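Local coordinates for IPT/TIG domain-containing protein BACOVA_02650 (Bacteroides ovatus, PDB 5E7G) that binds xyloglucan at the cell surface, probably before the polysaccharide is transported into the periplasm for degradation, at residues Gly27-Val32 and Ser61-Val66; Gly39-Tyr44 and Phe52-Val57; Leu70-Gln75 and Leu99-Tyr104. All coordinates share one frame; numbering follows the deposited sequence.

All three contacts belong to the end of this elongated chain remote from the xyloglucan pocket, which is lined by Trp297, Trp331 and Tyr433 among others in the C-terminal binding domain. Interactions 1 and 2 share one IPT/TIG domain, and their centres are 10 Å apart. They meet in its core: Leu64 CD1 packs on Val43 CG1 at 3.8 Å, and Ile62 CD1 packs on Val57 CG1 at 3.5 Å. Along the chain, interaction 2 is nested within the loop that interaction 1 closes. Interaction 3 lies toward the next domain, centred 19 Å from interaction 1 and 26 Å from interaction 2. It follows interaction 1 in sequence without further touch.

Interaction 1: Gly27-Val32 and Ser61-Val66; sequences GTMIVV and SIILTV
Ile30 CG1 (chi1 59°) and Leu64 CG (chi1 67°) each lie between the backbone N and the carbonyl carbon. These torsions lay the two side chains alongside each other, with Ile30 CG1 3.8 Å from Leu64 CD2. They face each other across an antiparallel beta ladder of an immunoglobulin-like IPT/TIG domain. Ile30-Leu64 and Val32-Ile62 are hydrogen-bonded pairs. Met29-Thr65 and Val31-Ile63 are non-hydrogen-bonded pairs. Ile30 N gives Leu64 O a nearly straight bond of 2.9 Å, and Ile30 O takes a longer one of 3.3 Å from Leu64 N.

Ile30, Val32, Ile62 and Leu64 form the inner face. Ile30, Val32 and Ile62 also meet Ile83 or Ile85 of strand 82-86, so this face packs into the core between the sheets. Ile30 CD1 continues to Val66 CG2 at 4.1 Å. An alanine in place of Ile30 would probably open a gap beside Leu64 CD2 and Val66 CG2 and leave them less well packed. On the other face, Met29 is extended as far as SD, which lies 3.9 Å from Ile63 CG2.

The ladder runs on past the strand ends through Thr28 O and Gly27. Val66 N bonds to Thr28 O. Gly27 N bonds to Val66 O in a bent bond whose short length, 2.6 Å, is doubtful, with the donor tilted from the carbonyl plane.

Interaction 2: Gly39-Tyr44 and Phe52-Val57; sequences GTQKVY and FNRNYV
Thr40 O meets two flat groups of residues 52-57. It is placed over the centre of one face of the Arg54 guanidinium, 3.4 Å from CZ. It also lies 3.6 Å from Phe52 CZ. At Arg54 its contact is with the flat face, where the positive charge probably still attracts the carbonyl oxygen. Arg54 NH2 comes within 3.1 Å of Gln41 OE1, and the amide and guanidinium planes are 66° apart. Arg54 NH1 has a weak hydrogen bond to Gly38 O.

Gln41 O lies at the edge of the Phe52 ring, in its plane, 3.4 Å from CE1 and 3.4 Å from CZ. The ring C-H groups are therefore turned to a backbone carbonyl. Phe52 has CG between its backbone N and carbonyl carbon (chi1 70°), which carries the ring across to residues 40-43. Val43 meets it with one branch: CG2 is 3.4 Å from Phe52 CD1.

At the ring atom para to CD1, Thr40 OG1 lies 3.5 Å from Phe52 CE2. This hydroxyl is buried and has no polar partner in the model. The two Val57 methyls border it as well, with CG2 4.0 Å from Thr40 OG1, so its surroundings here are largely apolar.

On the Arg54 side, Asn53 OD1 accepts from Asn55 N, forming an Asx turn. On the other, Gln41 and Lys42 both face Glu86. That is a classic beta bulge, here at the start of strand 42-45, which lies between strands 48-50 and 82-86 in a sheet of the immunoglobulin-like IPT/TIG domain.

Interaction 3: Leu70-Gln75 and Leu99-Tyr104; sequences LELTGQ and LSPAPY
Leu72 and Ser100 point toward each other at the junction of two immunoglobulin-like domains. Residues 99-104 lead from strand 97-98 into strand 104-109, the first strand of the next domain's sheet. Residues 70-75 belong to a loop of the preceding domain. The extended Leu72 side chain, with chi2 at -175°, sends CD1 over the backbone of the linker. This methyl lies 3.3 Å from Leu99 O and 3.6 Å from Ser100 CA. Its reach ends near the ring of Pro101, where CD is 4.5 Å away.

Ser100 answers from the other side. Its OG is anti to the carbonyl carbon (chi1 -68°), which directs the hydroxyl at the turn of the loop. There OG stands 3.7 Å from Gly74 CA. The approach leaves no room for a side chain: a CB on Gly74 would fall 2.3 Å from Ser100 OG.

The linker is held from the second domain too, since Ser100 O accepts from Thr185 OG1 and Ala102 O from Asn126 ND2. On the loop side, a beta turn is closed by Gln75 N bonding to Leu72 O. Gln75 folds back as well, and its OE1 takes Leu72 N on a lone pair in a nearly straight bond. One water appears to link the segments: it accepts from Ser100 OG at a short, doubtful 2.5 Å and weakly from Gly74 N at 3.2 Å.

Interaction 1: Gly27-Val32 and Ser61-Val66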
loop_
_atom_site.group_PDB
_atom_site.type_symbol
_atom_site.label_atom_id
_atom_site.label_comp_id
_atom_site.label_asym_id
_atom_site.label_seq_id
_atom_site.Cartn_x
_atom_site.Cartn_y
_atom_site.Cartn_z
ATOM N N GLY A 27 -9.657 11.538 38.332
ATOM C CA GLY A 27 -11.095 11.718 38.251
ATOM C C GLY A 27 -11.870 10.846 39.215
ATOM O O GLY A 27 -13.025 11.135 39.494
ATOM N N THR A 28 -11.248 9.786 39.729
ATOM C CA THR A 28 -11.950 8.868 40.624
ATOM C C THR A 28 -11.954 9.371 42.067
ATOM O O THR A 28 -11.058 10.103 42.490
ATOM C CB THR A 28 -11.333 7.456 40.602
ATOM O OG1 THR A 28 -10.072 7.465 41.275
ATOM C CG2 THR A 28 -11.149 6.962 39.171
ATOM N N MET A 29 -12.979 8.970 42.809
ATOM C CA MET A 29 -13.137 9.346 44.209
ATOM C C MET A 29 -12.276 8.470 45.104
ATOM O O MET A 29 -12.146 7.274 44.857
ATOM C CB MET A 29 -14.610 9.233 44.616
ATOM C CG MET A 29 -14.890 9.314 46.121
ATOM S SD MET A 29 -16.654 9.141 46.509
ATOM C CE MET A 29 -17.339 10.520 45.588
ATOM N N ILE A 30 -11.697 9.064 46.142
ATOM C CA ILE A 30 -10.945 8.297 47.129
ATOM C C ILE A 30 -11.379 8.660 48.542
ATOM O O ILE A 30 -11.975 9.714 48.772
ATOM C CB ILE A 30 -9.411 8.515 46.994
ATOM C CG1 ILE A 30 -9.052 9.998 47.166
ATOM C CG2 ILE A 30 -8.918 7.984 45.646
ATOM C CD1 ILE A 30 -7.550 10.270 47.253
ATOM N N VAL A 31 -11.086 7.763 49.474
ATOM C CA VAL A 31 -11.320 7.996 50.891
ATOM C C VAL A 31 -10.009 7.867 51.626
ATOM O O VAL A 31 -9.400 6.799 51.621
ATOM C CB VAL A 31 -12.330 6.997 51.492
ATOM C CG1 VAL A 31 -12.444 7.191 53.005
ATOM C CG2 VAL A 31 -13.681 7.151 50.832
ATOM N N VAL A 32 -9.576 8.951 52.260
ATOM C CA VAL A 32 -8.370 8.928 53.077
ATOM C C VAL A 32 -8.766 8.595 54.506
ATOM O O VAL A 32 -9.519 9.338 55.132
ATOM C CB VAL A 32 -7.615 10.272 53.038
ATOM C CG1 VAL A 32 -6.294 10.165 53.795
ATOM C CG2 VAL A 32 -7.374 10.706 51.588
ATOM N N SER A 61 -11.719 10.555 58.524
ATOM C CA SER A 61 -11.827 10.373 57.083
ATOM C C SER A 61 -11.829 11.678 56.302
ATOM O O SER A 61 -12.371 12.688 56.756
ATOM C CB SER A 61 -13.101 9.595 56.739
ATOM O OG SER A 61 -14.263 10.404 56.882
ATOM N N ILE A 62 -11.218 11.627 55.120
ATOM C CA ILE A 62 -11.343 12.669 54.100
ATOM C C ILE A 62 -11.839 12.030 52.812
ATOM O O ILE A 62 -11.239 11.059 52.340
ATOM C CB ILE A 62 -10.001 13.389 53.794
ATOM C CG1 ILE A 62 -9.384 13.975 55.067
ATOM C CG2 ILE A 62 -10.201 14.486 52.734
ATOM C CD1 ILE A 62 -10.211 15.071 55.692
ATOM N N ILE A 63 -12.918 12.564 52.249
ATOM C CA ILE A 63 -13.387 12.146 50.933
ATOM C C ILE A 63 -13.185 13.272 49.927
ATOM O O ILE A 63 -13.678 14.388 50.108
ATOM C CB ILE A 63 -14.875 11.744 50.927
ATOM C CG1 ILE A 63 -15.184 10.766 52.068
ATOM C CG2 ILE A 63 -15.244 11.132 49.573
ATOM C CD1 ILE A 63 -16.669 10.452 52.220
ATOM N N LEU A 64 -12.466 12.960 48.859
ATOM C CA LEU A 64 -12.227 13.912 47.784
ATOM C C LEU A 64 -12.112 13.134 46.484
ATOM O O LEU A 64 -12.136 11.900 46.488
ATOM C CB LEU A 64 -10.960 14.740 48.033
ATOM C CG LEU A 64 -9.615 13.999 47.991
ATOM C CD1 LEU A 64 -8.476 14.988 47.777
ATOM C CD2 LEU A 64 -9.377 13.192 49.266
ATOM N N THR A 65 -11.988 13.858 45.378
ATOM C CA THR A 65 -11.788 13.235 44.074
ATOM C C THR A 65 -10.483 13.732 43.450
ATOM O O THR A 65 -10.206 14.934 43.418
ATOM C CB THR A 65 -12.974 13.513 43.116
ATOM O OG1 THR A 65 -12.999 14.898 42.759
ATOM C CG2 THR A 65 -14.304 13.136 43.771
ATOM N N VAL A 66 -9.673 12.789 42.984
ATOM C CA VAL A 66 -8.424 13.113 42.315
ATOM C C VAL A 66 -8.745 13.907 41.046
ATOM O O VAL A 66 -9.439 13.397 40.167
ATOM C CB VAL A 66 -7.631 11.851 41.950
ATOM C CG1 VAL A 66 -6.298 12.227 41.292
ATOM C CG2 VAL A 66 -7.408 10.985 43.185
#

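Interaction 2: Gly39-Tyr44 and Phe52-Val57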
loop_
_atom_site.group_PDB
_atom_site.type_symbol
_atom_site.label_atom_id
_atom_site.label_comp_id
_atom_site.label_asym_id
_atom_site.label_seq_id
_atom_site.Cartn_x
_atom_site.Cartn_y
_atom_site.Cartn_z
ATOM N N GLY A 39 -9.673 18.762 61.219
ATOM C CA GLY A 39 -9.398 20.144 60.865
ATOM C C GLY A 39 -8.404 20.332 59.731
ATOM O O GLY A 39 -7.590 21.257 59.784
ATOM N N THR A 40 -8.463 19.485 58.704
ATOM C CA THR A 40 -7.651 19.710 57.508
ATOM C C THR A 40 -8.004 21.064 56.887
ATOM O O THR A 40 -9.179 21.406 56.743
ATOM C CB THR A 40 -7.838 18.611 56.444
ATOM O OG1 THR A 40 -9.181 18.636 55.958
ATOM C CG2 THR A 40 -7.542 17.245 57.018
ATOM N N GLN A 41 -6.979 21.832 56.542
ATOM C CA GLN A 41 -7.147 23.131 55.905
ATOM C C GLN A 41 -6.819 23.022 54.420
ATOM O O GLN A 41 -7.477 23.633 53.578
ATOM C CB GLN A 41 -6.246 24.176 56.573
ATOM C CG GLN A 41 -6.512 24.395 58.062
ATOM C CD GLN A 41 -7.736 25.251 58.315
ATOM O OE1 GLN A 41 -8.864 24.833 58.055
ATOM N NE2 GLN A 41 -7.518 26.463 58.820
ATOM N N LYS A 42 -5.794 22.227 54.115
ATOM C CA LYS A 42 -5.273 22.089 52.759
ATOM C C LYS A 42 -5.059 20.621 52.395
ATOM O O LYS A 42 -4.690 19.809 53.245
ATOM C CB LYS A 42 -3.948 22.851 52.612
ATOM C CG LYS A 42 -4.042 24.348 52.862
ATOM C CD LYS A 42 -4.787 25.068 51.741
ATOM C CE LYS A 42 -4.880 26.569 51.997
ATOM N NZ LYS A 42 -3.528 27.210 52.149
ATOM N N VAL A 43 -5.308 20.289 51.131
ATOM C CA VAL A 43 -4.956 18.981 50.593
ATOM C C VAL A 43 -4.125 19.132 49.328
ATOM O O VAL A 43 -4.387 20.008 48.501
ATOM C CB VAL A 43 -6.197 18.139 50.274
ATOM C CG1 VAL A 43 -5.787 16.764 49.739
ATOM C CG2 VAL A 43 -7.059 17.992 51.509
ATOM N N TYR A 44 -3.128 18.269 49.184
ATOM C CA TYR A 44 -2.266 18.275 48.011
ATOM C C TYR A 44 -2.086 16.863 47.466
ATOM O O TYR A 44 -1.997 15.910 48.236
ATOM C CB TYR A 44 -0.891 18.859 48.342
ATOM C CG TYR A 44 -0.901 20.165 49.096
ATOM C CD1 TYR A 44 -1.041 20.187 50.474
ATOM C CD2 TYR A 44 -0.732 21.374 48.432
ATOM C CE1 TYR A 44 -1.030 21.375 51.172
ATOM C CE2 TYR A 44 -0.718 22.571 49.120
ATOM C CZ TYR A 44 -0.866 22.566 50.493
ATOM O OH TYR A 44 -0.854 23.757 51.188
ATOM N N PHE A 52 -11.091 20.367 48.123
ATOM C CA PHE A 52 -11.853 19.366 48.858
ATOM C C PHE A 52 -13.008 20.051 49.562
ATOM O O PHE A 52 -12.966 21.259 49.790
ATOM C CB PHE A 52 -10.973 18.642 49.872
ATOM C CG PHE A 52 -10.552 19.505 51.031
ATOM C CD1 PHE A 52 -9.460 20.353 50.925
ATOM C CD2 PHE A 52 -11.247 19.471 52.227
ATOM C CE1 PHE A 52 -9.069 21.144 51.988
ATOM C CE2 PHE A 52 -10.857 20.260 53.290
ATOM C CZ PHE A 52 -9.763 21.098 53.168
ATOM N N ASN A 53 -14.030 19.276 49.910
ATOM C CA ASN A 53 -15.219 19.809 50.568
ATOM C C ASN A 53 -15.200 19.525 52.067
ATOM O O ASN A 53 -15.042 18.378 52.491
ATOM C CB ASN A 53 -16.480 19.221 49.936
ATOM C CG ASN A 53 -17.726 20.035 50.246
ATOM O OD1 ASN A 53 -17.961 20.423 51.393
ATOM N ND2 ASN A 53 -18.526 20.305 49.219
ATOM N N ARG A 54 -15.367 20.582 52.855
ATOM C CA ARG A 54 -15.309 20.498 54.313
ATOM C C ARG A 54 -16.298 19.474 54.878
ATOM O O ARG A 54 -16.003 18.799 55.863
ATOM C CB ARG A 54 -15.593 21.874 54.924
ATOM C CG ARG A 54 -14.756 22.205 56.148
ATOM C CD ARG A 54 -13.297 22.442 55.774
ATOM N NE ARG A 54 -12.551 23.128 56.831
ATOM C CZ ARG A 54 -12.109 22.546 57.943
ATOM N NH1 ARG A 54 -12.343 21.256 58.163
ATOM N NH2 ARG A 54 -11.437 23.260 58.842
ATOM N N ASN A 55 -17.466 19.360 54.253
ATOM C CA ASN A 55 -18.530 18.506 54.780
ATOM C C ASN A 55 -18.210 17.017 54.723
ATOM O O ASN A 55 -18.783 16.226 55.473
ATOM C CB ASN A 55 -19.834 18.773 54.029
ATOM C CG ASN A 55 -20.492 20.065 54.462
ATOM O OD1 ASN A 55 -21.262 20.086 55.423
ATOM N ND2 ASN A 55 -20.184 21.157 53.763
ATOM N N TYR A 56 -17.298 16.635 53.837
ATOM C CA TYR A 56 -16.896 15.239 53.720
ATOM C C TYR A 56 -15.712 14.915 54.641
ATOM O O TYR A 56 -15.119 13.833 54.557
ATOM C CB TYR A 56 -16.541 14.912 52.274
ATOM C CG TYR A 56 -17.647 15.191 51.280
ATOM C CD1 TYR A 56 -18.984 15.095 51.646
ATOM C CD2 TYR A 56 -17.351 15.548 49.974
ATOM C CE1 TYR A 56 -19.998 15.348 50.732
ATOM C CE2 TYR A 56 -18.351 15.803 49.053
ATOM C CZ TYR A 56 -19.675 15.704 49.435
ATOM O OH TYR A 56 -20.668 15.957 48.514
ATOM N N VAL A 57 -15.389 15.857 55.523
ATOM C CA VAL A 57 -14.277 15.713 56.459
ATOM C C VAL A 57 -14.770 15.291 57.832
ATOM O O VAL A 57 -15.676 15.905 58.394
ATOM C CB VAL A 57 -13.487 17.032 56.602
ATOM C CG1 VAL A 57 -12.407 16.914 57.669
ATOM C CG2 VAL A 57 -12.884 17.436 55.261
#

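Interaction 3: Leu70-Gln75 and Leu99-Tyr104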
loop_
_atom_site.group_PDB
_atom_site.type_symbol
_atom_site.label_atom_id
_atom_site.label_comp_id
_atom_site.label_asym_id
_atom_site.label_seq_id
_atom_site.Cartn_x
_atom_site.Cartn_y
_atom_site.Cartn_z
ATOM N N LEU A 70 -4.963 16.822 36.851
ATOM C CA LEU A 70 -3.783 16.748 37.710
ATOM C C LEU A 70 -2.539 16.359 36.915
ATOM O O LEU A 70 -2.535 15.354 36.205
ATOM C CB LEU A 70 -4.008 15.738 38.840
ATOM C CG LEU A 70 -2.926 15.671 39.921
ATOM C CD1 LEU A 70 -3.118 16.802 40.919
ATOM C CD2 LEU A 70 -2.928 14.321 40.626
ATOM N N GLU A 71 -1.478 17.152 37.029
ATOM C CA GLU A 71 -0.217 16.801 36.390
ATOM C C GLU A 71 0.358 15.560 37.076
ATOM O O GLU A 71 0.489 15.520 38.297
ATOM C CB GLU A 71 0.767 17.968 36.444
ATOM C CG GLU A 71 2.054 17.717 35.652
ATOM C CD GLU A 71 3.118 18.783 35.864
ATOM O OE1 GLU A 71 2.873 19.750 36.622
ATOM O OE2 GLU A 71 4.207 18.643 35.270
ATOM N N LEU A 72 0.687 14.544 36.287
ATOM C CA LEU A 72 1.064 13.245 36.835
ATOM C C LEU A 72 2.576 13.079 36.941
ATOM O O LEU A 72 3.340 13.783 36.280
ATOM C CB LEU A 72 0.470 12.126 35.974
ATOM C CG LEU A 72 -1.044 12.229 35.728
ATOM C CD1 LEU A 72 -1.548 11.004 34.968
ATOM C CD2 LEU A 72 -1.816 12.405 37.028
ATOM N N THR A 73 2.994 12.151 37.796
ATOM C CA THR A 73 4.408 11.884 38.013
ATOM C C THR A 73 5.035 11.272 36.772
ATOM O O THR A 73 6.247 11.350 36.584
ATOM C CB THR A 73 4.631 10.935 39.199
ATOM O OG1 THR A 73 3.856 9.744 39.005
ATOM C CG2 THR A 73 4.219 11.610 40.502
ATOM N N GLY A 74 4.204 10.657 35.936
ATOM C CA GLY A 74 4.670 10.056 34.701
ATOM C C GLY A 74 5.246 11.072 33.732
ATOM O O GLY A 74 6.190 10.770 33.007
ATOM N N GLN A 75 4.680 12.277 33.723
ATOM C CA GLN A 75 5.099 13.318 32.786
ATOM C C GLN A 75 5.981 14.369 33.443
ATOM O O GLN A 75 6.502 15.249 32.761
ATOM C CB GLN A 75 3.881 13.999 32.160
ATOM C CG GLN A 75 2.932 14.646 33.160
ATOM C CD GLN A 75 1.592 15.019 32.541
ATOM O OE1 GLN A 75 0.566 15.052 33.227
ATOM N NE2 GLN A 75 1.589 15.295 31.237
ATOM N N LEU A 99 -2.388 7.092 38.059
ATOM C CA LEU A 99 -2.006 6.373 36.842
ATOM C C LEU A 99 -1.985 7.237 35.593
ATOM O O LEU A 99 -2.933 7.974 35.316
ATOM C CB LEU A 99 -2.963 5.204 36.605
ATOM C CG LEU A 99 -2.971 4.107 37.666
ATOM C CD1 LEU A 99 -4.153 3.189 37.447
ATOM C CD2 LEU A 99 -1.672 3.329 37.631
ATOM N N SER A 100 -0.901 7.126 34.832
ATOM C CA SER A 100 -0.820 7.765 33.527
ATOM C C SER A 100 -1.612 6.956 32.499
ATOM O O SER A 100 -1.896 5.778 32.718
ATOM C CB SER A 100 0.635 7.899 33.088
ATOM O OG SER A 100 1.314 8.833 33.901
ATOM N N PRO A 101 -1.970 7.586 31.371
ATOM C CA PRO A 101 -2.674 6.855 30.309
ATOM C C PRO A 101 -1.831 5.708 29.738
ATOM O O PRO A 101 -0.597 5.776 29.743
ATOM C CB PRO A 101 -2.928 7.929 29.240
ATOM C CG PRO A 101 -2.699 9.246 29.922
ATOM C CD PRO A 101 -1.700 8.986 30.998
ATOM N N ALA A 102 -2.497 4.672 29.243
ATOM C CA ALA A 102 -1.810 3.489 28.734
ATOM C C ALA A 102 -1.010 3.804 27.466
ATOM O O ALA A 102 -1.457 4.583 26.626
ATOM C CB ALA A 102 -2.810 2.390 28.453
ATOM N N PRO A 103 0.174 3.189 27.319
ATOM C CA PRO A 103 0.988 3.399 26.119
ATOM C C PRO A 103 0.393 2.724 24.891
ATOM O O PRO A 103 -0.346 1.751 25.031
ATOM C CB PRO A 103 2.321 2.760 26.494
ATOM C CG PRO A 103 1.940 1.662 27.421
ATOM C CD PRO A 103 0.789 2.200 28.222
ATOM N N TYR A 104 0.706 3.243 23.709
ATOM C CA TYR A 104 0.347 2.583 22.461
ATOM C C TYR A 104 1.499 2.748 21.492
ATOM O O TYR A 104 2.294 3.680 21.620
ATOM C CB TYR A 104 -0.947 3.154 21.869
ATOM C CG TYR A 104 -0.836 4.588 21.391
ATOM C CD1 TYR A 104 -0.426 4.880 20.096
ATOM C CD2 TYR A 104 -1.153 5.647 22.232
ATOM C CE1 TYR A 104 -0.325 6.190 19.653
ATOM C CE2 TYR A 104 -1.056 6.957 21.802
ATOM C CZ TYR A 104 -0.639 7.226 20.512
ATOM O OH TYR A 104 -0.539 8.534 20.083
HETATM O O HOH W 1 1.807 8.620 36.314
#